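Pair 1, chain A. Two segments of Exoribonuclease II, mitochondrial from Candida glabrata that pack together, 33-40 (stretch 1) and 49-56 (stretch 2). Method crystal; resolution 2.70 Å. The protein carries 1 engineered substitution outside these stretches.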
# COMPACT_ATOMS: atom_id res chain seq x y z
N SER A 33 16.87 8.54 4.63
CA SER A 33 16.86 7.33 3.83
C SER A 33 17.92 6.37 4.35
O SER A 33 18.69 6.67 5.26
CB SER A 33 17.10 7.67 2.37
OG SER A 33 17.48 6.49 1.67
N LEU A 34 17.92 5.17 3.78
CA LEU A 34 18.92 4.19 4.17
C LEU A 34 20.29 4.73 3.85
O LEU A 34 20.54 5.18 2.73
CB LEU A 34 18.70 2.86 3.46
CG LEU A 34 19.70 1.75 3.81
CD1 LEU A 34 19.42 1.19 5.17
CD2 LEU A 34 19.67 0.63 2.79
N ASN A 35 21.19 4.60 4.82
CA ASN A 35 22.48 5.27 4.78
C ASN A 35 23.46 4.50 5.65
O ASN A 35 23.07 3.77 6.57
CB ASN A 35 22.33 6.71 5.25
CG ASN A 35 23.35 7.60 4.69
OD1 ASN A 35 24.24 7.14 3.97
ND2 ASN A 35 23.20 8.90 4.91
N VAL A 36 24.76 4.71 5.40
CA VAL A 36 25.78 4.01 6.18
C VAL A 36 25.71 4.48 7.63
O VAL A 36 25.42 5.65 7.91
CB VAL A 36 27.18 4.20 5.57
CG1 VAL A 36 27.16 3.97 4.07
CG2 VAL A 36 27.70 5.57 5.87
N GLY A 37 25.91 3.56 8.55
CA GLY A 37 25.72 3.82 9.96
C GLY A 37 24.38 3.35 10.47
O GLY A 37 24.20 3.22 11.68
N ASP A 38 23.44 3.13 9.56
CA ASP A 38 22.15 2.61 9.95
C ASP A 38 22.34 1.20 10.48
O ASP A 38 23.22 0.47 10.04
CB ASP A 38 21.21 2.62 8.75
CG ASP A 38 20.63 4.00 8.47
OD1 ASP A 38 20.72 4.88 9.34
OD2 ASP A 38 20.03 4.18 7.39
N ILE A 39 21.59 0.85 11.51
CA ILE A 39 21.64 -0.50 12.04
C ILE A 39 20.38 -1.23 11.61
O ILE A 39 19.26 -0.73 11.80
CB ILE A 39 21.83 -0.51 13.56
CG1 ILE A 39 23.27 -0.10 13.89
CG2 ILE A 39 21.54 -1.87 14.11
CD1 ILE A 39 23.59 -0.08 15.38
N VAL A 40 20.55 -2.39 10.98
CA VAL A 40 19.45 -3.04 10.29
C VAL A 40 19.28 -4.47 10.74
O VAL A 40 20.21 -5.12 11.21
CB VAL A 40 19.65 -3.02 8.77
CG1 VAL A 40 19.61 -1.63 8.31
CG2 VAL A 40 20.97 -3.64 8.47
N LEU A 49 22.15 -8.75 14.30
CA LEU A 49 22.24 -7.38 13.85
C LEU A 49 23.28 -7.20 12.78
O LEU A 49 24.29 -7.92 12.72
CB LEU A 49 22.57 -6.42 14.98
CG LEU A 49 21.40 -5.96 15.80
CD1 LEU A 49 21.95 -5.15 16.92
CD2 LEU A 49 20.57 -5.11 14.89
N THR A 50 23.04 -6.19 11.96
CA THR A 50 23.90 -5.85 10.86
C THR A 50 24.00 -4.35 10.83
O THR A 50 23.27 -3.65 11.53
CB THR A 50 23.34 -6.39 9.54
OG1 THR A 50 22.69 -7.65 9.78
CG2 THR A 50 24.47 -6.61 8.60
N MSE A 51 24.88 -3.83 9.99
CA MSE A 51 24.94 -2.41 9.83
C MSE A 51 25.42 -2.01 8.46
O MSE A 51 26.43 -2.50 7.95
CB MSE A 51 25.85 -1.81 10.85
CG MSE A 51 26.43 -0.52 10.38
SE MSE A 51 27.10 0.52 11.84
CE MSE A 51 28.61 1.41 10.98
N CYS A 52 24.70 -1.07 7.89
CA CYS A 52 25.00 -0.65 6.54
C CYS A 52 26.38 -0.04 6.52
O CYS A 52 26.66 0.89 7.27
CB CYS A 52 23.98 0.37 6.05
SG CYS A 52 24.21 0.69 4.33
N VAL A 53 27.26 -0.59 5.70
CA VAL A 53 28.63 -0.11 5.63
C VAL A 53 29.00 0.43 4.25
O VAL A 53 30.03 1.10 4.13
CB VAL A 53 29.62 -1.20 6.06
CG1 VAL A 53 29.69 -1.21 7.57
CG2 VAL A 53 29.17 -2.54 5.56
N ASN A 54 28.21 0.17 3.22
CA ASN A 54 28.47 0.71 1.91
C ASN A 54 27.17 0.80 1.15
O ASN A 54 26.26 -0.00 1.35
CB ASN A 54 29.46 -0.14 1.11
CG ASN A 54 30.12 0.61 -0.00
OD1 ASN A 54 30.01 1.84 -0.09
ND2 ASN A 54 30.77 -0.12 -0.90
N LEU A 55 27.10 1.79 0.28
CA LEU A 55 25.97 2.01 -0.60
C LEU A 55 26.24 1.43 -1.96
O LEU A 55 27.38 1.09 -2.30
CB LEU A 55 25.69 3.50 -0.75
CG LEU A 55 25.56 4.42 0.46
CD1 LEU A 55 25.62 5.88 0.02
CD2 LEU A 55 24.28 4.19 1.25
N PRO A 56 25.22 1.30 -2.78
CA PRO A 56 25.43 0.77 -4.12
C PRO A 56 26.29 1.70 -4.96
O PRO A 56 26.12 2.92 -4.96
CB PRO A 56 24.01 0.63 -4.68
CG PRO A 56 23.14 1.40 -3.76
CD PRO A 56 23.79 1.36 -2.44

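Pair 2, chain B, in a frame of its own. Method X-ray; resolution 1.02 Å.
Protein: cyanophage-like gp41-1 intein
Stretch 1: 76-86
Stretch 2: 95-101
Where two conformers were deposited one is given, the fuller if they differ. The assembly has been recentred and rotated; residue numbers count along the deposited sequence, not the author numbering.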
# COMPACT_ATOMS: atom_id res chain seq x y z
N ASN B 76 -9.43 4.90 3.49
CA ASN B 76 -9.54 4.02 2.32
C ASN B 76 -10.50 4.64 1.31
O ASN B 76 -11.21 5.59 1.61
CB ASN B 76 -9.91 2.59 2.69
CG ASN B 76 -11.12 2.46 3.60
OD1 ASN B 76 -11.94 3.39 3.68
ND2 ASN B 76 -11.24 1.35 4.29
N ILE B 77 -10.52 4.09 0.12
CA ILE B 77 -11.42 4.59 -0.94
C ILE B 77 -12.86 4.46 -0.47
O ILE B 77 -13.67 5.42 -0.67
CB ILE B 77 -11.13 3.89 -2.27
CG1 ILE B 77 -9.75 4.32 -2.78
CG2 ILE B 77 -12.21 4.13 -3.29
CD1 ILE B 77 -9.21 3.43 -3.89
N SER B 78 -13.24 3.36 0.14
CA SER B 78 -14.65 3.20 0.58
C SER B 78 -15.02 4.28 1.59
O SER B 78 -16.20 4.63 1.69
CB SER B 78 -14.90 1.84 1.12
OG SER B 78 -14.16 1.64 2.31
N GLY B 79 -14.04 4.75 2.36
CA GLY B 79 -14.23 5.78 3.39
C GLY B 79 -13.95 7.19 2.93
O GLY B 79 -13.96 8.08 3.78
N GLY B 80 -13.81 7.41 1.64
CA GLY B 80 -13.74 8.78 1.10
C GLY B 80 -12.38 9.24 0.67
O GLY B 80 -12.23 10.41 0.29
N LEU B 81 -11.35 8.38 0.67
CA LEU B 81 -10.05 8.82 0.12
C LEU B 81 -10.27 9.23 -1.34
O LEU B 81 -10.86 8.46 -2.09
CB LEU B 81 -9.05 7.68 0.20
CG LEU B 81 -7.64 8.01 -0.24
CD1 LEU B 81 -7.00 9.04 0.69
CD2 LEU B 81 -6.80 6.77 -0.23
N LYS B 82 -9.84 10.42 -1.72
CA LYS B 82 -10.17 10.94 -3.06
C LYS B 82 -9.11 11.92 -3.53
O LYS B 82 -8.24 12.41 -2.79
CB LYS B 82 -11.51 11.64 -3.01
CG LYS B 82 -11.52 12.81 -2.09
CD LYS B 82 -12.84 13.56 -2.10
CE LYS B 82 -14.07 12.77 -1.66
NZ LYS B 82 -14.05 12.41 -0.21
N GLU B 83 -9.25 12.20 -4.80
CA GLU B 83 -8.40 13.19 -5.47
C GLU B 83 -8.39 14.48 -4.65
O GLU B 83 -9.44 14.93 -4.14
CB GLU B 83 -8.89 13.39 -6.90
CG GLU B 83 -8.88 12.10 -7.71
CD GLU B 83 -9.90 11.98 -8.84
OE1 GLU B 83 -10.34 13.05 -9.39
OE2 GLU B 83 -10.32 10.80 -9.10
N GLY B 84 -7.22 15.08 -4.56
CA GLY B 84 -7.00 16.33 -3.86
C GLY B 84 -6.54 16.15 -2.44
O GLY B 84 -6.07 17.12 -1.84
N MET B 85 -6.73 14.95 -1.88
CA MET B 85 -6.10 14.60 -0.59
C MET B 85 -4.66 14.23 -0.85
O MET B 85 -4.28 14.03 -1.99
CB MET B 85 -6.86 13.45 0.06
CG MET B 85 -8.26 13.86 0.46
SD MET B 85 -9.10 12.47 1.22
CE MET B 85 -10.66 13.22 1.65
N CYS B 86 -3.84 14.21 0.19
CA CYS B 86 -2.42 13.90 0.06
C CYS B 86 -2.07 12.60 0.76
O CYS B 86 -2.56 12.30 1.85
CB CYS B 86 -1.56 14.98 0.68
SG CYS B 86 -1.70 16.56 -0.21
N LYS B 95 2.19 14.32 -1.01
CA LYS B 95 1.92 14.45 -2.45
C LYS B 95 0.44 14.29 -2.70
O LYS B 95 -0.20 13.36 -2.19
CB LYS B 95 2.72 13.44 -3.26
CG LYS B 95 4.22 13.66 -3.24
CD LYS B 95 4.67 14.92 -3.95
CE LYS B 95 6.13 15.20 -3.76
NZ LYS B 95 6.52 16.44 -4.45
N LYS B 96 -0.09 15.17 -3.52
CA LYS B 96 -1.52 15.14 -3.87
C LYS B 96 -1.87 13.90 -4.68
O LYS B 96 -1.16 13.55 -5.62
CB LYS B 96 -1.86 16.38 -4.71
CG LYS B 96 -1.88 17.77 -4.10
CD LYS B 96 -3.19 18.07 -3.50
CE LYS B 96 -3.15 19.33 -2.67
NZ LYS B 96 -2.96 20.55 -3.50
N ILE B 97 -3.03 13.36 -4.39
CA ILE B 97 -3.69 12.37 -5.28
C ILE B 97 -4.28 13.13 -6.46
O ILE B 97 -5.12 14.00 -6.28
CB ILE B 97 -4.77 11.60 -4.53
CG1 ILE B 97 -4.19 10.78 -3.37
CG2 ILE B 97 -5.52 10.69 -5.50
CD1 ILE B 97 -5.25 10.14 -2.50
N LEU B 98 -3.82 12.79 -7.65
CA LEU B 98 -4.38 13.38 -8.88
C LEU B 98 -5.62 12.62 -9.34
O LEU B 98 -6.55 13.27 -9.87
CB LEU B 98 -3.37 13.34 -10.00
CG LEU B 98 -2.18 14.25 -9.91
CD1 LEU B 98 -1.41 14.18 -11.21
CD2 LEU B 98 -2.54 15.68 -9.60
N LYS B 99 -5.61 11.29 -9.23
CA LYS B 99 -6.65 10.45 -9.81
C LYS B 99 -6.83 9.24 -8.94
O LYS B 99 -5.83 8.67 -8.51
CB LYS B 99 -6.30 9.95 -11.23
CG LYS B 99 -5.94 10.97 -12.26
CD LYS B 99 -5.46 10.29 -13.49
CE LYS B 99 -4.54 11.21 -14.27
NZ LYS B 99 -4.29 10.77 -15.66
N ILE B 100 -8.06 8.78 -8.86
CA ILE B 100 -8.37 7.41 -8.41
C ILE B 100 -9.25 6.81 -9.49
O ILE B 100 -10.29 7.39 -9.85
CB ILE B 100 -9.03 7.39 -7.04
CG1 ILE B 100 -8.15 8.11 -6.02
CG2 ILE B 100 -9.30 5.94 -6.66
CD1 ILE B 100 -8.57 8.00 -4.60
N GLU B 101 -8.78 5.73 -10.09
CA GLU B 101 -9.39 5.11 -11.29
C GLU B 101 -9.82 3.69 -10.92
O GLU B 101 -8.94 2.88 -10.63
CB GLU B 101 -8.42 5.11 -12.50
CG GLU B 101 -9.03 4.54 -13.80
CD GLU B 101 -8.15 4.48 -15.04
OE1 GLU B 101 -7.58 5.56 -15.43
OE2 GLU B 101 -8.04 3.38 -15.67

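The sharpest difference between the two pairs lies at the second position of a shared beta turn, where pair 1 has Val A36 and pair 2 has Glu B83. The valine offers the opposite segment only an apolar surface: its CG1 lies 4.0 Å from CG of Leu A55 and 4.4 Å from SG of Cys A52. The glutamate is long enough to reach along the strand, and its OE2 accepts a hydrogen bond from the backbone N of Ile B100 at 3.0 Å, with a nearly straight angle of 165°. On the way its CG passes 3.5 Å from CA of Lys B99, so the aliphatic part of the chain packs while the carboxylate bonds.

Around this difference the backbones agree closely, 14 residues superposing with an RMSD of 0.7 Å. In each pair a type II turn, Asn A35 to Asp A38 or Lys B82 to Met B85, lies against an antiparallel strand. The turn is closed by its own backbone hydrogen bond, from Asp A38 N to Asn A35 O or from Met B85 N to Lys B82 O, 3.1 Å in both. Two further bonds tie it to the strand. Gly A37 N donates to Cys A52 O at 3.1 Å, as Gly B84 N does to Ile B97 O at 2.9 Å; Cys A52 N donates to Asp A38 O at 3.0 Å, as Ile B97 N does to Met B85 O at 2.8 Å. Both glycines have positive phi, 99° and 94°, where a CB would be jammed against the preceding carbonyl O, so the turn itself calls for glycine.

At the matched residues Cys A52 and Ile B97 the CA-to-CB bond points toward the other stretch, but the two side chains pack differently. Cysteine is compact, and its CB sits 3.6 Å from Asn A35 O. Isoleucine extends further, bringing CD1 to 3.8 Å from both CD1 of Leu B81 and O of Lys B82. Leu A55 and Ile B100 also correspond. The leucine starts out sideways, yet its end comes nearer, with CD2 4.0 Å from Asn A35 OD1; the CA-to-CB bond of the isoleucine points toward the other stretch, and its CD1 lies 3.4 Å from Leu B81 O.

The ends of the turn are also stabilised differently. Asp A38 suits its place because its OD2 accepts a hydrogen bond from Asn A35 N at 2.9 Å, bracing the turn with a charged oxygen. At the matched position Met B85 supplies a thioether, and the corresponding bond, Lys B82 N to Met B85 SD at 3.7 Å, is weak. Beyond the turn, Ile A39 pairs with Met A51, a selenomethionine, as Cys B86 does with Lys B96. Each pair of side chains shares a sheet face: CG1 of Ile A39 lies 4.3 Å from CB of Met A51, whereas SG of Cys B86 rests 3.9 Å from CD of Lys B96, whose methylene chain provides the apolar surface.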